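Local structure of putative TIM-barrel metal-dependent hydrolase (Mycobacterium avium subsp. paratuberculosis S397, 4DZI) at residues 36-41 with 45-50; 127-132 with 141-146. The protein is probably a metal-dependent hydrolase of the amidohydrolase superfamily, with a bimetal site that holds cadmium ions in this crystal, its substrate being undefined. All blocks are in the same frame, centred on the assembly; numbering follows the deposited sequence.

Interactions 1 and 2 follow in series along the chain: the beta hairpin 36-41 with 45-50 closes before the helical pair 127-132 with 141-146 opens. Their centres lie about 14 Å apart, on the same side of the chain's centre, the centre of the hairpin contact farther out at about 24 Å and that of the helical contact at about 15 Å. The two are in direct contact, for Ile49 CG2 sits 3.5 Å from Leu132 CD2, and Val36 also packs on Val128. Apolar side chains thus join the hairpin to helix 128-131 and to Leu132 just after it, which touch helix 136-153 lightly.

Interaction 1: residues 36-41 with 45-50; sequences VQMLSD and TWAVIG
Trp46 and Asp41 meet at the turn end of a two-stranded antiparallel hairpin, 36-40 against 45-49, and show how a side-chain bond can supplement a backbone pairing. The indole can be followed outward. Its CB lies 3.8 Å from Leu39 O, and CD1 is equally near that oxygen. Beyond it, NE1 donates to Asp41 OD2 at 2.9 Å, almost straight at 169°. CG stands anti to the carbonyl carbon (chi1 -58°), and chi2 of 89° turns the ring until NE1 faces the aspartate; the acceptor lies in the indole plane, whereas the N-H reaches OD2 from above the carboxylate plane. Farther round, CE2 and CZ2 still border OD2. The other oxygen, OD1, accepts from the backbone N of Lys43 and Arg44, tying the carboxylate to the turn.

Between the strands, Gln37 pairs with Val48 and Leu39 with Trp46, two bonds each. Leu39 CD1 rests on Val48 CG2 at 3.7 Å; on the other face Met38 SD lies 3.9 Å from Ala47 CB. A water bridges Gln37 NE2 and Val48 O, while Gln37 OE1 accepts from Arg33 NH1. With both oxygens engaged, the carboxylate of Asp41 links the turn backbone to the indole, probably restraining both.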
# COMPACT_ATOMS: atom_id res chain seq x y z
N VAL C 36 21.75 -8.66 19.92
CA VAL C 36 21.07 -7.89 20.90
C VAL C 36 21.88 -7.73 22.19
O VAL C 36 22.39 -8.73 22.72
CB VAL C 36 19.73 -8.57 21.27
CG1 VAL C 36 19.03 -7.78 22.36
CG2 VAL C 36 18.87 -8.76 20.04
N GLN C 37 21.99 -6.49 22.67
CA GLN C 37 22.50 -6.19 24.03
C GLN C 37 21.50 -5.34 24.74
O GLN C 37 20.84 -4.48 24.13
CB GLN C 37 23.79 -5.36 24.00
CG GLN C 37 24.93 -5.90 23.20
CD GLN C 37 26.12 -4.94 23.31
OE1 GLN C 37 26.79 -4.88 24.35
NE2 GLN C 37 26.35 -4.16 22.27
N MET C 38 21.43 -5.52 26.06
CA MET C 38 20.61 -4.67 26.90
C MET C 38 21.55 -3.76 27.69
O MET C 38 22.33 -4.22 28.51
CB MET C 38 19.74 -5.55 27.80
CG MET C 38 18.74 -6.38 27.00
SD MET C 38 17.52 -5.37 26.12
CE MET C 38 16.50 -6.65 25.38
N LEU C 39 21.52 -2.46 27.39
CA LEU C 39 22.41 -1.55 28.09
C LEU C 39 21.60 -0.59 28.97
O LEU C 39 20.48 -0.24 28.63
CB LEU C 39 23.27 -0.77 27.07
CG LEU C 39 24.11 -1.61 26.11
CD1 LEU C 39 24.92 -0.71 25.18
CD2 LEU C 39 25.01 -2.53 26.90
N SER C 40 22.17 -0.16 30.08
CA SER C 40 21.43 0.65 31.02
C SER C 40 22.00 2.07 31.10
O SER C 40 23.22 2.23 31.15
CB SER C 40 21.49 -0.01 32.39
OG SER C 40 20.79 0.78 33.34
N ASP C 41 21.13 3.08 31.12
CA ASP C 41 21.56 4.44 31.45
C ASP C 41 21.42 4.70 32.96
O ASP C 41 21.49 5.84 33.39
CB ASP C 41 20.78 5.50 30.64
CG ASP C 41 19.28 5.54 30.99
OD1 ASP C 41 18.93 5.18 32.13
OD2 ASP C 41 18.46 5.95 30.12
N THR C 45 16.52 0.68 30.70
CA THR C 45 17.24 -0.28 29.90
C THR C 45 16.88 -0.11 28.43
O THR C 45 15.71 0.12 28.08
CB THR C 45 16.88 -1.71 30.33
OG1 THR C 45 17.24 -1.87 31.69
CG2 THR C 45 17.61 -2.75 29.50
N TRP C 46 17.89 -0.25 27.58
CA TRP C 46 17.72 -0.06 26.13
C TRP C 46 18.21 -1.27 25.40
O TRP C 46 19.27 -1.83 25.73
CB TRP C 46 18.52 1.15 25.65
CG TRP C 46 18.15 2.43 26.34
CD1 TRP C 46 18.68 2.94 27.52
CD2 TRP C 46 17.11 3.37 25.95
NE1 TRP C 46 18.07 4.13 27.86
CE2 TRP C 46 17.12 4.44 26.95
CE3 TRP C 46 16.22 3.44 24.89
CZ2 TRP C 46 16.26 5.52 26.88
CZ3 TRP C 46 15.35 4.54 24.82
CH2 TRP C 46 15.38 5.55 25.79
N ALA C 47 17.44 -1.69 24.40
CA ALA C 47 17.90 -2.78 23.55
C ALA C 47 18.80 -2.16 22.49
O ALA C 47 18.38 -1.26 21.76
CB ALA C 47 16.70 -3.45 22.86
N VAL C 48 20.03 -2.65 22.42
CA VAL C 48 21.01 -2.11 21.49
C VAL C 48 21.36 -3.29 20.60
O VAL C 48 21.95 -4.29 21.05
CB VAL C 48 22.22 -1.54 22.25
CG1 VAL C 48 23.27 -1.02 21.26
CG2 VAL C 48 21.78 -0.43 23.19
N ILE C 49 20.98 -3.16 19.33
CA ILE C 49 21.03 -4.27 18.37
C ILE C 49 21.97 -3.91 17.24
O ILE C 49 21.77 -2.90 16.57
CB ILE C 49 19.61 -4.57 17.82
CG1 ILE C 49 18.62 -4.71 18.99
CG2 ILE C 49 19.67 -5.84 16.93
CD1 ILE C 49 17.17 -4.99 18.58
N GLY C 50 23.02 -4.73 17.07
CA GLY C 50 24.11 -4.40 16.15
C GLY C 50 24.66 -2.98 16.39
O GLY C 50 24.88 -2.22 15.44
O HOH W 1 24.57 -4.40 20.00

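Interaction 2: residues 127-132 with 141-146; sequences GVEEAL and ASVHAF
Leu132 and Ser142 meet where the chain leaves the short helix 128-131 and faces the longer helix 136-153, the backbones staying apart, with 8.2 Å between Glu129 CA and Val143 CA. The setting is a one-turn helix followed by a loop and the long helix 136-153, after strand 115-121 of what is probably a TIM-barrel hydrolase, and it illustrates how a small contact can still be fully buried. No hydrogen bond crosses between the segments, and the side chains meet at two places.

At the first, Leu132 sends one methyl branch to the serine. Its CD1 lies 3.8 Å from Ser142 CB and nearer still to OG, so the methyl sits against the flank of the hydroxymethyl group. The leucine torsions, chi1 -68° and chi2 173°, together bring CD1 over to the serine. Its backbone belongs to the end of the helix: Leu132 N forks weakly between Val128 O and Glu129 O, and Leu132 is the first residue to leave helical geometry. Ser142 OG does not depend on its apolar partner for its polar needs, because it is hydrogen-bonded to the carbonyl oxygen of Ala138, one turn earlier in its own helix. That bond accounts for a hydroxyl in a buried setting.

At the second place the aliphatic part of Glu129 approaches Val143, CG to CG2 being 4.4 Å, a loose touch of hydrocarbon with hydrocarbon. The glutamate also leans on Arg195, and its side chain lies about 14 Å from a bound cadmium ion. The interface therefore rests on few atoms, and its closest approach is Leu132 CD1 to Ser142 OG, at 3.5 Å.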
# COMPACT_ATOMS: atom_id res chain seq x y z
N GLY C 127 10.56 -7.48 16.45
CA GLY C 127 11.32 -6.31 15.96
C GLY C 127 12.79 -6.57 15.65
O GLY C 127 13.46 -5.68 15.12
N VAL C 128 13.30 -7.74 16.02
CA VAL C 128 14.75 -7.95 15.98
C VAL C 128 15.27 -8.09 14.55
O VAL C 128 16.33 -7.53 14.20
CB VAL C 128 15.17 -9.12 16.87
CG1 VAL C 128 16.67 -9.43 16.70
CG2 VAL C 128 14.87 -8.79 18.33
N GLU C 129 14.56 -8.82 13.70
CA GLU C 129 15.08 -9.08 12.36
C GLU C 129 15.24 -7.78 11.54
O GLU C 129 16.21 -7.68 10.78
CB GLU C 129 14.21 -10.06 11.62
CG GLU C 129 14.24 -11.43 12.25
CD GLU C 129 13.11 -12.28 11.72
OE1 GLU C 129 11.95 -12.22 12.25
OE2 GLU C 129 13.39 -13.01 10.75
N GLU C 130 14.34 -6.82 11.67
CA GLU C 130 14.53 -5.58 10.89
C GLU C 130 15.83 -4.91 11.35
O GLU C 130 16.60 -4.38 10.51
CB GLU C 130 13.33 -4.64 11.06
CG GLU C 130 13.50 -3.31 10.36
CD GLU C 130 13.42 -3.39 8.86
OE1 GLU C 130 13.18 -4.48 8.29
OE2 GLU C 130 13.63 -2.30 8.24
N ALA C 131 16.09 -4.94 12.67
CA ALA C 131 17.28 -4.31 13.26
C ALA C 131 18.56 -5.01 12.77
O ALA C 131 19.64 -4.40 12.75
CB ALA C 131 17.22 -4.35 14.78
N LEU C 132 18.45 -6.29 12.44
CA LEU C 132 19.63 -7.07 12.02
C LEU C 132 19.67 -7.34 10.53
O LEU C 132 20.44 -8.19 10.07
CB LEU C 132 19.71 -8.40 12.81
CG LEU C 132 20.01 -8.21 14.30
CD1 LEU C 132 19.89 -9.57 14.98
CD2 LEU C 132 21.41 -7.61 14.48
N ALA C 141 22.28 -16.28 13.79
CA ALA C 141 22.69 -16.70 15.13
C ALA C 141 21.70 -16.23 16.18
O ALA C 141 21.49 -16.90 17.21
CB ALA C 141 24.08 -16.17 15.45
N SER C 142 21.10 -15.06 15.95
CA SER C 142 20.23 -14.49 16.95
C SER C 142 18.88 -15.21 16.92
O SER C 142 18.27 -15.40 17.97
CB SER C 142 19.98 -12.97 16.74
OG SER C 142 21.20 -12.21 16.90
N VAL C 143 18.42 -15.60 15.73
CA VAL C 143 17.18 -16.35 15.62
C VAL C 143 17.40 -17.71 16.31
O VAL C 143 16.55 -18.18 17.07
CB VAL C 143 16.75 -16.50 14.15
CG1 VAL C 143 15.72 -17.60 13.98
CG2 VAL C 143 16.22 -15.16 13.61
N HIS C 144 18.57 -18.33 16.10
CA HIS C 144 18.79 -19.62 16.76
C HIS C 144 18.81 -19.47 18.28
O HIS C 144 18.18 -20.27 19.00
CB HIS C 144 20.06 -20.32 16.22
CG HIS C 144 20.21 -21.71 16.75
ND1 HIS C 144 19.27 -22.66 16.55
CD2 HIS C 144 21.21 -22.29 17.53
CE1 HIS C 144 19.66 -23.81 17.16
NE2 HIS C 144 20.85 -23.57 17.75
N ALA C 145 19.50 -18.44 18.79
CA ALA C 145 19.57 -18.19 20.24
C ALA C 145 18.17 -18.03 20.82
O ALA C 145 17.81 -18.63 21.85
CB ALA C 145 20.37 -16.92 20.51
N PHE C 146 17.35 -17.24 20.13
CA PHE C 146 16.00 -17.01 20.53
C PHE C 146 15.18 -18.31 20.59
O PHE C 146 14.41 -18.53 21.54
CB PHE C 146 15.32 -16.02 19.55
CG PHE C 146 13.83 -15.86 19.80
CD1 PHE C 146 13.39 -15.02 20.81
CD2 PHE C 146 12.89 -16.58 19.07
CE1 PHE C 146 12.03 -14.86 21.06
CE2 PHE C 146 11.52 -16.46 19.34
CZ PHE C 146 11.11 -15.58 20.35